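Local coordinates for protein pumilio homolog 23 (Arabidopsis thaliana, PDB 5WZJ) that binds RNA sequence-specifically, recognising 18S rRNA, through pumilio repeats packed into a right-handed superhelix, at residues A[394-399]-A[447-452]; A[399-404]-A[415-420]; A[154-159]-A[234-239]. All blocks are in the same frame, centred on the assembly; numbering follows the deposited sequence.

Interaction 1: A[394-399]-A[447-452]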
loop_
_atom_site.group_PDB
_atom_site.type_symbol
_atom_site.label_atom_id
_atom_site.label_comp_id
_atom_site.label_asym_id
_atom_site.label_seq_id
_atom_site.Cartn_x
_atom_site.Cartn_y
_atom_site.Cartn_z
ATOM N N SER A 394 -26.857 -3.895 -24.466
ATOM C CA SER A 394 -25.783 -4.486 -23.671
ATOM C C SER A 394 -25.611 -3.826 -22.301
ATOM O O SER A 394 -24.878 -4.370 -21.463
ATOM C CB SER A 394 -24.460 -4.438 -24.456
ATOM O OG SER A 394 -23.969 -3.114 -24.599
ATOM N N ARG A 395 -26.287 -2.694 -22.038
ATOM C CA ARG A 395 -26.086 -1.967 -20.780
ATOM C C ARG A 395 -26.567 -2.749 -19.561
ATOM O O ARG A 395 -26.055 -2.531 -18.454
ATOM C CB ARG A 395 -26.784 -0.606 -20.836
ATOM C CG ARG A 395 -26.100 0.381 -21.774
ATOM C CD ARG A 395 -26.960 1.599 -22.033
ATOM N NE ARG A 395 -27.071 2.480 -20.874
ATOM C CZ ARG A 395 -26.230 3.480 -20.619
ATOM N NH1 ARG A 395 -26.421 4.253 -19.555
ATOM N NH2 ARG A 395 -25.190 3.706 -21.429
ATOM N N ILE A 396 -27.536 -3.658 -19.726
ATOM C CA ILE A 396 -27.991 -4.473 -18.601
ATOM C C ILE A 396 -26.866 -5.367 -18.071
ATOM O O ILE A 396 -26.928 -5.844 -16.933
ATOM C CB ILE A 396 -29.234 -5.306 -19.012
ATOM C CG1 ILE A 396 -29.887 -5.974 -17.796
ATOM C CG2 ILE A 396 -28.853 -6.348 -20.041
ATOM C CD1 ILE A 396 -30.552 -5.005 -16.832
ATOM N N SER A 397 -25.815 -5.573 -18.860
ATOM C CA SER A 397 -24.715 -6.450 -18.487
ATOM C C SER A 397 -23.522 -5.694 -17.910
ATOM O O SER A 397 -22.423 -6.252 -17.833
ATOM C CB SER A 397 -24.282 -7.282 -19.695
ATOM O OG SER A 397 -25.304 -8.203 -20.035
ATOM N N ILE A 398 -23.705 -4.438 -17.503
ATOM C CA ILE A 398 -22.553 -3.672 -17.037
ATOM C C ILE A 398 -21.910 -4.346 -15.825
ATOM O O ILE A 398 -20.680 -4.422 -15.726
ATOM C CB ILE A 398 -22.953 -2.207 -16.765
ATOM C CG1 ILE A 398 -21.751 -1.403 -16.264
ATOM C CG2 ILE A 398 -24.074 -2.131 -15.779
ATOM C CD1 ILE A 398 -20.611 -1.337 -17.261
ATOM N N LEU A 399 -22.721 -4.882 -14.902
ATOM C CA LEU A 399 -22.143 -5.509 -13.714
ATOM C C LEU A 399 -21.355 -6.753 -14.058
ATOM O O LEU A 399 -20.158 -6.835 -13.686
ATOM C CB LEU A 399 -23.236 -5.779 -12.667
ATOM C CG LEU A 399 -23.076 -5.055 -11.326
ATOM C CD1 LEU A 399 -21.722 -5.379 -10.670
ATOM C CD2 LEU A 399 -23.242 -3.542 -11.510
ATOM N N TYR A 447 -26.149 0.882 -12.822
ATOM C CA TYR A 447 -25.424 -0.118 -12.040
ATOM C C TYR A 447 -26.347 -0.819 -11.059
ATOM O O TYR A 447 -26.264 -2.042 -10.888
ATOM C CB TYR A 447 -24.249 0.529 -11.294
ATOM C CG TYR A 447 -23.245 1.163 -12.216
ATOM C CD1 TYR A 447 -23.443 2.459 -12.694
ATOM C CD2 TYR A 447 -22.103 0.472 -12.626
ATOM C CE1 TYR A 447 -22.533 3.056 -13.535
ATOM C CE2 TYR A 447 -21.178 1.067 -13.490
ATOM C CZ TYR A 447 -21.406 2.369 -13.935
ATOM O OH TYR A 447 -20.512 2.995 -14.783
ATOM N N ILE A 448 -27.227 -0.055 -10.399
ATOM C CA ILE A 448 -28.175 -0.641 -9.452
ATOM C C ILE A 448 -29.118 -1.599 -10.171
ATOM O O ILE A 448 -29.395 -2.709 -9.691
ATOM C CB ILE A 448 -28.961 0.464 -8.724
ATOM C CG1 ILE A 448 -28.042 1.275 -7.811
ATOM C CG2 ILE A 448 -30.109 -0.132 -7.918
ATOM C CD1 ILE A 448 -28.640 2.607 -7.366
ATOM N N THR A 449 -29.638 -1.179 -11.330
ATOM C CA THR A 449 -30.538 -2.055 -12.079
ATOM C C THR A 449 -29.810 -3.312 -12.545
ATOM O O THR A 449 -30.331 -4.425 -12.410
ATOM C CB THR A 449 -31.147 -1.300 -13.269
ATOM O OG1 THR A 449 -32.146 -0.385 -12.784
ATOM C CG2 THR A 449 -31.786 -2.272 -14.249
ATOM N N SER A 450 -28.586 -3.156 -13.054
ATOM C CA SER A 450 -27.843 -4.308 -13.558
ATOM C C SER A 450 -27.515 -5.287 -12.439
ATOM O O SER A 450 -27.653 -6.506 -12.611
ATOM C CB SER A 450 -26.562 -3.839 -14.255
ATOM O OG SER A 450 -25.771 -4.938 -14.696
ATOM N N LEU A 451 -27.073 -4.775 -11.283
ATOM C CA LEU A 451 -26.733 -5.671 -10.178
ATOM C C LEU A 451 -27.971 -6.386 -9.647
ATOM O O LEU A 451 -27.942 -7.601 -9.417
ATOM C CB LEU A 451 -26.049 -4.905 -9.040
ATOM C CG LEU A 451 -25.695 -5.759 -7.806
ATOM C CD1 LEU A 451 -24.590 -6.768 -8.123
ATOM C CD2 LEU A 451 -25.270 -4.897 -6.619
ATOM N N THR A 452 -29.058 -5.641 -9.400
ATOM C CA THR A 452 -30.237 -6.281 -8.810
ATOM C C THR A 452 -31.005 -7.137 -9.807
ATOM O O THR A 452 -31.859 -7.923 -9.378
ATOM C CB THR A 452 -31.203 -5.259 -8.207
ATOM O OG1 THR A 452 -31.648 -4.353 -9.226
ATOM C CG2 THR A 452 -30.530 -4.483 -7.077
#

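Interaction 2: A[399-404]-A[415-420]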
loop_
_atom_site.group_PDB
_atom_site.type_symbol
_atom_site.label_atom_id
_atom_site.label_comp_id
_atom_site.label_asym_id
_atom_site.label_seq_id
_atom_site.Cartn_x
_atom_site.Cartn_y
_atom_site.Cartn_z
ATOM N N LEU A 399 -22.721 -4.882 -14.902
ATOM C CA LEU A 399 -22.143 -5.509 -13.714
ATOM C C LEU A 399 -21.355 -6.753 -14.058
ATOM O O LEU A 399 -20.158 -6.835 -13.686
ATOM C CB LEU A 399 -23.236 -5.779 -12.667
ATOM C CG LEU A 399 -23.076 -5.055 -11.326
ATOM C CD1 LEU A 399 -21.722 -5.379 -10.670
ATOM C CD2 LEU A 399 -23.242 -3.542 -11.510
ATOM N N PRO A 400 -21.893 -7.772 -14.746
ATOM C CA PRO A 400 -21.075 -8.945 -15.083
ATOM C C PRO A 400 -19.791 -8.603 -15.821
ATOM O O PRO A 400 -18.747 -9.210 -15.556
ATOM C CB PRO A 400 -22.004 -9.792 -15.968
ATOM C CG PRO A 400 -23.375 -9.396 -15.581
ATOM C CD PRO A 400 -23.287 -7.928 -15.225
ATOM N N ARG A 401 -19.841 -7.644 -16.745
ATOM C CA ARG A 401 -18.645 -7.334 -17.514
ATOM C C ARG A 401 -17.575 -6.679 -16.651
ATOM O O ARG A 401 -16.386 -6.927 -16.860
ATOM C CB ARG A 401 -19.002 -6.452 -18.710
ATOM C CG ARG A 401 -19.898 -7.171 -19.731
ATOM C CD ARG A 401 -20.316 -6.267 -20.858
ATOM N NE ARG A 401 -21.169 -6.975 -21.811
ATOM C CZ ARG A 401 -21.510 -6.502 -23.006
ATOM N NH1 ARG A 401 -21.064 -5.316 -23.410
ATOM N NH2 ARG A 401 -22.291 -7.222 -23.803
ATOM N N LEU A 402 -17.967 -5.866 -15.670
ATOM C CA LEU A 402 -16.959 -5.258 -14.805
ATOM C C LEU A 402 -16.432 -6.250 -13.776
ATOM O O LEU A 402 -15.239 -6.234 -13.452
ATOM C CB LEU A 402 -17.528 -4.022 -14.107
ATOM C CG LEU A 402 -17.560 -2.743 -14.948
ATOM C CD1 LEU A 402 -18.424 -1.695 -14.281
ATOM C CD2 LEU A 402 -16.158 -2.201 -15.195
ATOM N N LEU A 403 -17.302 -7.120 -13.250
ATOM C CA LEU A 403 -16.835 -8.181 -12.357
ATOM C C LEU A 403 -15.771 -9.060 -13.005
ATOM O O LEU A 403 -14.869 -9.551 -12.316
ATOM C CB LEU A 403 -18.010 -9.052 -11.907
ATOM C CG LEU A 403 -19.046 -8.387 -11.002
ATOM C CD1 LEU A 403 -20.250 -9.323 -10.870
ATOM C CD2 LEU A 403 -18.427 -8.049 -9.623
ATOM N N PHE A 404 -15.867 -9.286 -14.316
ATOM C CA PHE A 404 -14.914 -10.132 -15.025
ATOM C C PHE A 404 -14.241 -9.332 -16.129
ATOM O O PHE A 404 -14.173 -9.790 -17.274
ATOM C CB PHE A 404 -15.599 -11.356 -15.643
ATOM C CG PHE A 404 -16.134 -12.343 -14.649
ATOM C CD1 PHE A 404 -15.277 -13.129 -13.899
ATOM C CD2 PHE A 404 -17.500 -12.517 -14.498
ATOM C CE1 PHE A 404 -15.767 -14.053 -12.996
ATOM C CE2 PHE A 404 -18.002 -13.437 -13.602
ATOM C CZ PHE A 404 -17.136 -14.213 -12.848
ATOM N N SER A 415 -20.048 -10.012 -28.358
ATOM C CA SER A 415 -21.502 -9.953 -28.458
ATOM C C SER A 415 -22.194 -11.152 -27.820
ATOM O O SER A 415 -23.416 -11.117 -27.635
ATOM C CB SER A 415 -21.930 -9.837 -29.926
ATOM O OG SER A 415 -21.408 -10.917 -30.675
ATOM N N THR A 416 -21.458 -12.203 -27.476
ATOM C CA THR A 416 -22.049 -13.386 -26.866
ATOM C C THR A 416 -21.525 -13.675 -25.463
ATOM O O THR A 416 -22.107 -14.516 -24.770
ATOM C CB THR A 416 -21.817 -14.620 -27.755
ATOM O OG1 THR A 416 -20.410 -14.876 -27.867
ATOM C CG2 THR A 416 -22.384 -14.378 -29.144
ATOM N N TRP A 417 -20.458 -13.005 -25.028
ATOM C CA TRP A 417 -19.942 -13.200 -23.679
ATOM C C TRP A 417 -21.008 -12.844 -22.648
ATOM O O TRP A 417 -21.725 -11.852 -22.791
ATOM C CB TRP A 417 -18.688 -12.343 -23.460
ATOM C CG TRP A 417 -18.032 -12.618 -22.149
ATOM C CD1 TRP A 417 -17.002 -13.482 -21.917
ATOM C CD2 TRP A 417 -18.370 -12.042 -20.877
ATOM N NE1 TRP A 417 -16.676 -13.484 -20.578
ATOM C CE2 TRP A 417 -17.497 -12.606 -19.918
ATOM C CE3 TRP A 417 -19.322 -11.105 -20.458
ATOM C CZ2 TRP A 417 -17.550 -12.264 -18.559
ATOM C CZ3 TRP A 417 -19.374 -10.765 -19.101
ATOM C CH2 TRP A 417 -18.499 -11.348 -18.173
ATOM N N GLU A 418 -21.122 -13.667 -21.607
ATOM C CA GLU A 418 -22.102 -13.376 -20.569
ATOM C C GLU A 418 -21.530 -13.512 -19.169
ATOM O O GLU A 418 -22.005 -12.853 -18.242
ATOM C CB GLU A 418 -23.307 -14.299 -20.702
ATOM C CG GLU A 418 -24.213 -13.972 -21.858
ATOM C CD GLU A 418 -25.471 -14.801 -21.829
ATOM O OE1 GLU A 418 -25.881 -15.207 -20.717
ATOM O OE2 GLU A 418 -26.035 -15.059 -22.915
ATOM N N TRP A 419 -20.539 -14.386 -18.999
ATOM C CA TRP A 419 -20.088 -14.801 -17.674
ATOM C C TRP A 419 -18.779 -15.565 -17.845
ATOM O O TRP A 419 -18.438 -15.985 -18.955
ATOM C CB TRP A 419 -21.155 -15.671 -16.979
ATOM C CG TRP A 419 -20.993 -15.826 -15.484
ATOM C CD1 TRP A 419 -20.638 -16.964 -14.804
ATOM C CD2 TRP A 419 -21.202 -14.815 -14.484
ATOM N NE1 TRP A 419 -20.595 -16.715 -13.453
ATOM C CE2 TRP A 419 -20.940 -15.406 -13.230
ATOM C CE3 TRP A 419 -21.575 -13.468 -14.529
ATOM C CZ2 TRP A 419 -21.044 -14.698 -12.035
ATOM C CZ3 TRP A 419 -21.679 -12.763 -13.335
ATOM C CH2 TRP A 419 -21.410 -13.382 -12.106
ATOM N N ALA A 420 -18.052 -15.746 -16.732
ATOM C CA ALA A 420 -16.847 -16.582 -16.688
ATOM C C ALA A 420 -17.015 -17.607 -15.572
ATOM O O ALA A 420 -16.503 -17.418 -14.459
ATOM C CB ALA A 420 -15.585 -15.740 -16.486
HETATM O O HOH W 1 -22.338 -9.505 -21.551
HETATM O O HOH W 2 -22.162 -9.894 -24.802
#

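Interaction 3: A[154-159]-A[234-239]. With nucleotides of chain B.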
loop_
_atom_site.group_PDB
_atom_site.type_symbol
_atom_site.label_atom_id
_atom_site.label_comp_id
_atom_site.label_asym_id
_atom_site.label_seq_id
_atom_site.Cartn_x
_atom_site.Cartn_y
_atom_site.Cartn_z
ATOM N N ARG A 154 16.351 2.331 5.823
ATOM C CA ARG A 154 16.153 2.088 7.251
ATOM C C ARG A 154 16.682 3.254 8.077
ATOM O O ARG A 154 16.010 3.720 9.007
ATOM C CB ARG A 154 16.817 0.773 7.677
ATOM C CG ARG A 154 16.592 0.432 9.169
ATOM C CD ARG A 154 17.024 -1.009 9.514
ATOM N NE ARG A 154 16.351 -2.008 8.690
ATOM C CZ ARG A 154 15.112 -2.442 8.909
ATOM N NH1 ARG A 154 14.410 -1.961 9.923
ATOM N NH2 ARG A 154 14.565 -3.340 8.104
ATOM N N LEU A 155 17.860 3.772 7.716
ATOM C CA LEU A 155 18.442 4.897 8.454
ATOM C C LEU A 155 17.565 6.143 8.379
ATOM O O LEU A 155 17.389 6.841 9.383
ATOM C CB LEU A 155 19.834 5.206 7.916
ATOM C CG LEU A 155 20.515 6.424 8.523
ATOM C CD1 LEU A 155 20.746 6.210 10.029
ATOM C CD2 LEU A 155 21.827 6.691 7.788
ATOM N N LEU A 156 17.050 6.467 7.185
ATOM C CA LEU A 156 16.110 7.574 7.051
ATOM C C LEU A 156 14.906 7.373 7.964
ATOM O O LEU A 156 14.481 8.301 8.657
ATOM C CB LEU A 156 15.653 7.710 5.592
ATOM C CG LEU A 156 16.690 8.254 4.598
ATOM C CD1 LEU A 156 16.319 7.850 3.172
ATOM C CD2 LEU A 156 16.802 9.769 4.710
ATOM N N CYS A 157 14.336 6.160 7.965
ATOM C CA CYS A 157 13.178 5.880 8.815
ATOM C C CYS A 157 13.515 6.085 10.286
ATOM O O CYS A 157 12.729 6.676 11.036
ATOM C CB CYS A 157 12.672 4.450 8.580
ATOM S SG CYS A 157 11.805 4.191 7.018
ATOM N N LEU A 158 14.685 5.610 10.713
ATOM C CA LEU A 158 15.091 5.784 12.103
ATOM C C LEU A 158 15.222 7.264 12.468
ATOM O O LEU A 158 14.811 7.676 13.560
ATOM C CB LEU A 158 16.408 5.050 12.348
ATOM C CG LEU A 158 16.947 5.076 13.776
ATOM C CD1 LEU A 158 15.858 4.659 14.738
ATOM C CD2 LEU A 158 18.172 4.165 13.911
ATOM N N CYS A 159 15.803 8.079 11.576
ATOM C CA CYS A 159 15.929 9.511 11.853
ATOM C C CYS A 159 14.566 10.182 11.983
ATOM O O CYS A 159 14.417 11.155 12.732
ATOM C CB CYS A 159 16.745 10.208 10.756
ATOM S SG CYS A 159 18.505 9.772 10.708
ATOM N N GLN A 234 12.340 7.931 -2.685
ATOM C CA GLN A 234 10.934 7.673 -2.375
ATOM C C GLN A 234 10.710 7.593 -0.877
ATOM O O GLN A 234 9.786 8.219 -0.341
ATOM C CB GLN A 234 10.469 6.370 -3.020
ATOM C CG GLN A 234 10.366 6.421 -4.548
ATOM C CD GLN A 234 10.216 5.028 -5.120
ATOM O OE1 GLN A 234 9.373 4.244 -4.662
ATOM N NE2 GLN A 234 11.063 4.685 -6.083
ATOM N N THR A 235 11.534 6.804 -0.185
ATOM C CA THR A 235 11.407 6.696 1.266
ATOM C C THR A 235 11.550 8.068 1.924
ATOM O O THR A 235 10.724 8.464 2.757
ATOM C CB THR A 235 12.440 5.700 1.800
ATOM O OG1 THR A 235 12.124 4.403 1.291
ATOM C CG2 THR A 235 12.443 5.652 3.322
ATOM N N ALA A 236 12.558 8.837 1.515
ATOM C CA ALA A 236 12.738 10.162 2.106
ATOM C C ALA A 236 11.499 11.035 1.903
ATOM O O ALA A 236 11.047 11.711 2.836
ATOM C CB ALA A 236 13.976 10.843 1.520
ATOM N N LEU A 237 10.918 11.022 0.700
ATOM C CA LEU A 237 9.768 11.892 0.467
ATOM C C LEU A 237 8.578 11.478 1.333
ATOM O O LEU A 237 7.891 12.337 1.902
ATOM C CB LEU A 237 9.389 11.885 -1.010
ATOM C CG LEU A 237 10.336 12.611 -1.963
ATOM C CD1 LEU A 237 10.093 12.146 -3.398
ATOM C CD2 LEU A 237 10.139 14.126 -1.860
ATOM N N ARG A 238 8.328 10.168 1.451
ATOM C CA ARG A 238 7.238 9.686 2.301
ATOM C C ARG A 238 7.421 10.126 3.745
ATOM O O ARG A 238 6.447 10.487 4.418
ATOM C CB ARG A 238 7.137 8.159 2.240
ATOM C CG ARG A 238 6.644 7.603 0.915
ATOM C CD ARG A 238 6.418 6.100 1.004
ATOM N NE ARG A 238 6.932 5.384 -0.164
ATOM C CZ ARG A 238 6.200 5.043 -1.222
ATOM N NH1 ARG A 238 4.900 5.361 -1.271
ATOM N NH2 ARG A 238 6.774 4.390 -2.236
ATOM N N LEU A 239 8.662 10.095 4.244
ATOM C CA LEU A 239 8.926 10.532 5.612
ATOM C C LEU A 239 8.684 12.033 5.796
ATOM O O LEU A 239 8.498 12.484 6.927
ATOM C CB LEU A 239 10.370 10.178 6.002
ATOM C CG LEU A 239 10.704 8.671 6.001
ATOM C CD1 LEU A 239 12.198 8.434 6.154
ATOM C CD2 LEU A 239 9.948 7.929 7.097
ATOM P P A B 8 8.143 -5.510 -13.254
ATOM O OP1 A B 8 9.279 -6.269 -13.829
ATOM O OP2 A B 8 7.029 -6.225 -12.605
ATOM O "O5'" A B 8 8.678 -4.477 -12.179
ATOM C "C5'" A B 8 9.087 -4.909 -10.902
ATOM C "C4'" A B 8 10.486 -4.436 -10.653
ATOM O "O4'" A B 8 10.492 -2.990 -10.515
ATOM C "C3'" A B 8 11.145 -4.964 -9.390
ATOM O "O3'" A B 8 11.769 -6.222 -9.639
ATOM C "C2'" A B 8 12.147 -3.877 -9.066
ATOM O "O2'" A B 8 13.268 -4.055 -9.924
ATOM C "C1'" A B 8 11.391 -2.611 -9.510
ATOM N N9 A B 8 10.606 -1.940 -8.445
ATOM C C8 A B 8 9.549 -2.396 -7.681
ATOM N N7 A B 8 9.068 -1.494 -6.846
ATOM C C5 A B 8 9.828 -0.361 -7.087
ATOM C C6 A B 8 9.823 0.946 -6.554
ATOM N N6 A B 8 9.006 1.397 -5.596
ATOM N N1 A B 8 10.735 1.819 -7.047
ATOM C C2 A B 8 11.587 1.429 -8.005
ATOM N N3 A B 8 11.687 0.234 -8.577
ATOM C C4 A B 8 10.763 -0.620 -8.079
#

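Interaction 1: A[394-399]-A[447-452]
Ser450 has its OG anti to the backbone N (chi1 177°), and this turns the hydroxyl toward the turn 394-399. Ile398 has its CG1 anti to the backbone N as well, beside Tyr447, while its CG2 rests on Ser450. The hydroxyl is used twice. Ser450 OG donates to Ile396 O at 2.7 Å, coming in well above the carbonyl plane, 51° out of it. It also accepts from Leu399 N at 3.1 Å, with an N-H...O angle of 163°. One side chain of helix 445-453 thus ties the short 3-10 segment at 395-396 to the first turn of helix 398-403. Ile398 CG2 sits tightly against Ser450 CB, at 3.4 Å. Ile398 CG1 lies 3.8 Å from Tyr447 CE2, the two side chains crossing at a slant. The Tyr447 hydroxyl reaches beyond the contact to the backbone O of Cys381. Leu399 packs next to the serine. Its CG meets Leu451 CB at 3.8 Å, and its CD2 comes to 3.4 Å from Tyr447 O. Nearer the surface, Ile396 CD1 touches Thr449 CG2, the two side chains crossing at about a right angle. An alanine at Ser450 would keep the packing of CB but would probably leave Ile396 O and Leu399 N without this shared partner, and the start of helix 398-403 less firmly tied to its neighbour. The contact joins two helical elements of the PUF superhelix. Its chemistry implies a hydroxyl within a largely apolar interface, bonded both as donor and as acceptor.

Interaction 2: A[399-404]-A[415-420]
An aromatic cluster in the PUF repeat fold packs the end of helix 398-403 against the loop that leads from helix 405-410 to helix 427-436. Phe404, Trp417 and Trp419 carry it. Phe404 and Trp419 form a T-shaped (edge-to-face) pair. The Phe404 edge points at the face of Trp419, with the ring centroids 4.8 Å apart and the planes at 83°. Phe404 CE2 stands over the centre of the six-membered ring of Trp419. Ala420 covers one face of Phe404 in a CH-pi contact, its CB lying 3.8 Å from the ring centroid. Phe404 CB meets Trp417 CZ2 at 3.6 Å, and these two side chains cross at about a right angle. Pro400 meets both indoles at their edges. Its CB touches the edge of Trp419 near CE3 at 4.0 Å, and its carbonyl O is at the edge of Trp417, 3.4 Å from CH2. The backbone N of Trp419 sits over the centre of one face of the Trp417 ring, so the loop folds back across its own indole. Tyr458 stacks with Trp419 and joins the cluster to helix 456-463. Arg401 supplies the polar flank. Its CG lies beside Trp417 CZ3, and its extended chain slides past the indole in the opposite direction. NH1 of Arg401 bonds to the backbone O of Val388. Arg401 NE reaches the loop through a water, which accepts from NE at 2.8 Å and donates to Trp417 O at 2.7 Å.

Interaction 3: A[154-159]-A[234-239]
Neighbouring pumilio repeats stack helix on helix in the RNA-binding superhelix, and this contact joins repeat 3 (helix 146-160) to repeat 4 (helix 227-239). The short segments run nearly parallel. Their axes approach to 9.5 Å. Leu239 fits between Leu156 and Cys157. Its CG is anti to the carbonyl carbon (chi1 -62°), and from there CD1 reaches Leu156 CB at 3.6 Å. The same methyl lies against the backbone of helix 146-160, 3.4 Å from Leu156 O. The other branch, Leu239 CD2, faces Cys157 SG at 4.2 Å. That sulfur also meets the methyl of Thr235, with SG and CG2 4.0 Å apart. Leu156 CD1 packs on Ala236 CB. Thr235 turns its hydroxyl to the backbone O of Leu169, which leaves its methyl for the apolar side. Next to Thr235, Gln234 reads the RNA. Its OE1 accepts from N6 of A8 of chain B at 3.0 Å, and its NE2 donates to N1 of the same base. Both bonds are nearly straight, at 176° and 171°. NE2 is also hydrogen-bonded to Ser230 OG, which probably helps hold the amide in this orientation. No hydrogen bond joins the two segments, so the repeats meet here by apolar packing, while the amide beside it pairs with the Watson-Crick edge of adenine (N6 and N1).

Overall arrangement
Interactions 1 and 2 are neighbours, with centres 10 Å apart, and both use helix 398-403. Leu399 belongs to both ranges, and the link between them is packing: Tyr447 CE2 lies 4.0 Å from Leu402 CD1. Along the chain, 415-420 falls between 399-404 and 447-452, so the shorter closure sits within the longer one. Interaction 3 lies on the opposite side of the chain's centre, about 46 Å from interaction 1 and 44 Å from interaction 2, centre to centre. It includes a residue that binds an RNA base. The nearest atoms of interactions 1 and 2 are about 12 Å and 9 Å from the RNA, so neither touches the RNA directly.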